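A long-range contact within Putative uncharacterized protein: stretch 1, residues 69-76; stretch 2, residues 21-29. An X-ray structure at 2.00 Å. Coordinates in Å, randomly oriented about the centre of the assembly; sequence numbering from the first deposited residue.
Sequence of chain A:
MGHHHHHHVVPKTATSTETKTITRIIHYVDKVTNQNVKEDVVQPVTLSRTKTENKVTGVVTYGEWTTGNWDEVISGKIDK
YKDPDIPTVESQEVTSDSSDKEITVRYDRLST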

# COMPACT_ATOMS: atom_id res chain seq x y z
N ASN A 69 1.52 -7.35 -4.12
CA ASN A 69 2.71 -6.53 -4.26
C ASN A 69 2.29 -5.08 -4.44
O ASN A 69 1.42 -4.78 -5.27
CB ASN A 69 3.50 -7.01 -5.47
CG ASN A 69 4.90 -6.42 -5.54
OD1 ASN A 69 5.17 -5.52 -6.34
ND2 ASN A 69 5.81 -6.95 -4.72
N TRP A 70 2.89 -4.18 -3.65
CA TRP A 70 2.80 -2.75 -3.91
C TRP A 70 3.92 -2.41 -4.88
O TRP A 70 5.09 -2.67 -4.60
CB TRP A 70 2.96 -1.93 -2.63
CG TRP A 70 1.84 -2.09 -1.64
CD1 TRP A 70 0.51 -2.19 -1.92
CD2 TRP A 70 1.95 -2.13 -0.21
NE1 TRP A 70 -0.22 -2.31 -0.76
CE2 TRP A 70 0.64 -2.28 0.30
CE3 TRP A 70 3.03 -2.07 0.69
CZ2 TRP A 70 0.38 -2.37 1.68
CZ3 TRP A 70 2.76 -2.16 2.06
CH2 TRP A 70 1.45 -2.31 2.53
N ASP A 71 3.56 -1.84 -6.03
CA ASP A 71 4.54 -1.55 -7.07
C ASP A 71 5.48 -0.41 -6.67
O ASP A 71 5.13 0.45 -5.85
CB ASP A 71 3.84 -1.17 -8.38
CG ASP A 71 3.14 -2.34 -9.03
OD1 ASP A 71 3.50 -3.50 -8.76
OD2 ASP A 71 2.20 -2.08 -9.82
N GLU A 72 6.67 -0.43 -7.26
CA GLU A 72 7.60 0.69 -7.16
C GLU A 72 6.94 1.96 -7.68
O GLU A 72 6.21 1.93 -8.68
CB GLU A 72 8.89 0.39 -7.95
CG GLU A 72 9.85 1.57 -8.00
CD GLU A 72 11.06 1.37 -8.91
OE1 GLU A 72 10.94 0.69 -9.94
OE2 GLU A 72 12.13 1.94 -8.59
N VAL A 73 7.20 3.08 -7.00
CA VAL A 73 6.74 4.38 -7.46
C VAL A 73 7.91 5.37 -7.48
O VAL A 73 8.43 5.74 -6.43
CB VAL A 73 5.58 4.94 -6.60
CG1 VAL A 73 5.10 6.27 -7.15
CG2 VAL A 73 4.41 3.95 -6.54
N ILE A 74 8.30 5.79 -8.68
CA ILE A 74 9.34 6.81 -8.85
C ILE A 74 8.78 8.18 -8.45
O ILE A 74 7.70 8.57 -8.90
CB ILE A 74 9.88 6.82 -10.31
CG1 ILE A 74 10.49 5.46 -10.67
CG2 ILE A 74 10.91 7.94 -10.52
CD1 ILE A 74 10.56 5.19 -12.16
N SER A 75 9.50 8.89 -7.58
CA SER A 75 9.11 10.24 -7.17
C SER A 75 9.55 11.21 -8.26
O SER A 75 10.74 11.39 -8.50
CB SER A 75 9.76 10.62 -5.84
OG SER A 75 9.59 9.61 -4.85
N GLY A 76 8.58 11.84 -8.92
CA GLY A 76 8.89 12.74 -10.04
C GLY A 76 9.56 14.03 -9.60
O GLY A 76 9.50 14.40 -8.43
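Stretch 2 (21-29) TITRIIHYV

How does stretch 2 run past stretch 1? Residues 21-29 form one continuous extended strand, part of a longer one, while stretch 1 is extended at Asn69-Trp70 and again at Val73-Ile74, with a loop at Asp71-Glu72 between them. The touching parts run in the same direction, their end-to-end lines only 1° apart. The backbones nevertheless keep their distance: CA of Trp70 is 7.2 Å from CA of Arg24, CA of Val73 is 8.7 Å from CA of Ile26, and CA of Ser75 is 8.3 Å from CA of Tyr28. At such spacing the contact is made largely by side chains, and the alternation of the strand turns Arg24, Ile26 and Tyr28 toward stretch 1.

What does Trp70 rest on? Its side chain, in the m rotamer, points toward stretch 2 and lays its indole across the strand at Ile22 to Arg24. Arg24 CB sits over the face of the six-membered ring of Trp70, 3.5 Å from its centroid and 15° off the normal, a CH-pi contact. At the ring edge, Trp70 NE1 gives a weak hydrogen bond to Ile22 O, at 3.4 Å, and Trp70 CZ2 packs against Ile22 CG2 at 3.6 Å. Trp70, a buried residue, is thus held through both a face and an edge of its indole, and has more of its area covered by the other stretch than any other residue here.

How does the loop after Trp70 meet the strand? The side chains of Asp71 and Glu72 point away, so it is the backbone of Asp71 that comes close. Arg24 sends its long side chain alongside Trp70, with Trp70 CB over one face of the guanidinium, and brings NH2 to 2.9 Å from Asp71 O, which lies near the guanidinium plane.

What takes over where stretch 1 becomes extended again? Val73 points toward stretch 2 with chi1 in t. Its CG2 is the methyl nearer Ile26 CD1, at 3.7 Å, an apolar contact, and its CG1 lies 3.3 Å from Tyr28 OH.

How is the far end of the contact closed? Ser75 points sideways, and its OG approaches the edge of the tyrosine ring, 3.9 Å from Tyr28 CE2. A water donates to Val73 O and to Ser75 OG, each at 2.7 Å from the water oxygen, and is hydrogen-bonded to Tyr28 OH at 2.8 Å. It therefore ties the tyrosine hydroxyl to both a backbone carbonyl and a side chain of stretch 1.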

# COMPACT_ATOMS: atom_id res chain seq x y z
N THR A 21 -8.37 -5.90 2.30
CA THR A 21 -7.54 -4.97 1.54
C THR A 21 -6.48 -4.37 2.45
O THR A 21 -6.77 -3.92 3.56
CB THR A 21 -8.39 -3.88 0.86
OG1 THR A 21 -9.41 -4.50 0.06
CG2 THR A 21 -7.53 -2.98 -0.04
N ILE A 22 -5.24 -4.39 1.96
CA ILE A 22 -4.10 -3.79 2.64
C ILE A 22 -3.53 -2.73 1.70
O ILE A 22 -3.27 -3.02 0.53
CB ILE A 22 -3.03 -4.85 3.00
CG1 ILE A 22 -3.67 -6.01 3.77
CG2 ILE A 22 -1.90 -4.23 3.83
CD1 ILE A 22 -2.86 -7.28 3.80
N THR A 23 -3.35 -1.52 2.22
CA THR A 23 -3.08 -0.36 1.36
C THR A 23 -1.82 0.40 1.77
O THR A 23 -1.57 0.63 2.97
CB THR A 23 -4.30 0.60 1.34
OG1 THR A 23 -5.49 -0.13 1.04
CG2 THR A 23 -4.12 1.70 0.30
N ARG A 24 -1.02 0.78 0.78
CA ARG A 24 0.07 1.73 0.98
C ARG A 24 -0.27 3.06 0.34
O ARG A 24 -0.65 3.14 -0.84
CB ARG A 24 1.39 1.20 0.43
CG ARG A 24 2.56 2.18 0.64
CD ARG A 24 3.91 1.53 0.35
NE ARG A 24 4.14 1.34 -1.08
CZ ARG A 24 5.24 0.78 -1.60
NH1 ARG A 24 6.22 0.36 -0.81
NH2 ARG A 24 5.35 0.66 -2.92
N ILE A 25 -0.13 4.12 1.13
CA ILE A 25 -0.29 5.48 0.61
C ILE A 25 1.05 6.20 0.62
O ILE A 25 1.78 6.18 1.62
CB ILE A 25 -1.34 6.28 1.40
CG1 ILE A 25 -2.70 5.56 1.34
CG2 ILE A 25 -1.46 7.71 0.86
CD1 ILE A 25 -3.75 6.10 2.30
N ILE A 26 1.37 6.84 -0.50
CA ILE A 26 2.56 7.68 -0.57
C ILE A 26 2.11 9.14 -0.64
O ILE A 26 1.29 9.50 -1.49
CB ILE A 26 3.46 7.31 -1.77
CG1 ILE A 26 3.66 5.79 -1.84
CG2 ILE A 26 4.81 8.05 -1.68
CD1 ILE A 26 4.26 5.29 -3.14
N HIS A 27 2.63 9.95 0.28
CA HIS A 27 2.40 11.39 0.28
C HIS A 27 3.64 12.10 -0.22
O HIS A 27 4.76 11.62 -0.04
CB HIS A 27 2.10 11.91 1.69
CG HIS A 27 0.95 11.24 2.37
ND1 HIS A 27 -0.36 11.42 1.99
CD2 HIS A 27 0.93 10.40 3.44
CE1 HIS A 27 -1.15 10.72 2.79
NE2 HIS A 27 -0.39 10.09 3.67
N TYR A 28 3.43 13.26 -0.84
CA TYR A 28 4.52 14.08 -1.38
C TYR A 28 4.36 15.49 -0.82
O TYR A 28 3.39 16.18 -1.15
CB TYR A 28 4.47 14.11 -2.91
CG TYR A 28 4.60 12.74 -3.54
CD1 TYR A 28 3.47 11.96 -3.78
CD2 TYR A 28 5.85 12.22 -3.87
CE1 TYR A 28 3.58 10.68 -4.36
CE2 TYR A 28 5.97 10.95 -4.45
CZ TYR A 28 4.83 10.19 -4.68
OH TYR A 28 4.95 8.94 -5.25
N VAL A 29 5.29 15.91 0.03
CA VAL A 29 5.15 17.18 0.74
C VAL A 29 6.39 18.08 0.63
O VAL A 29 7.50 17.63 0.34
CB VAL A 29 4.77 17.00 2.24
CG1 VAL A 29 3.51 16.15 2.41
CG2 VAL A 29 5.93 16.41 3.04
O HOH W 1 7.49 7.89 -5.01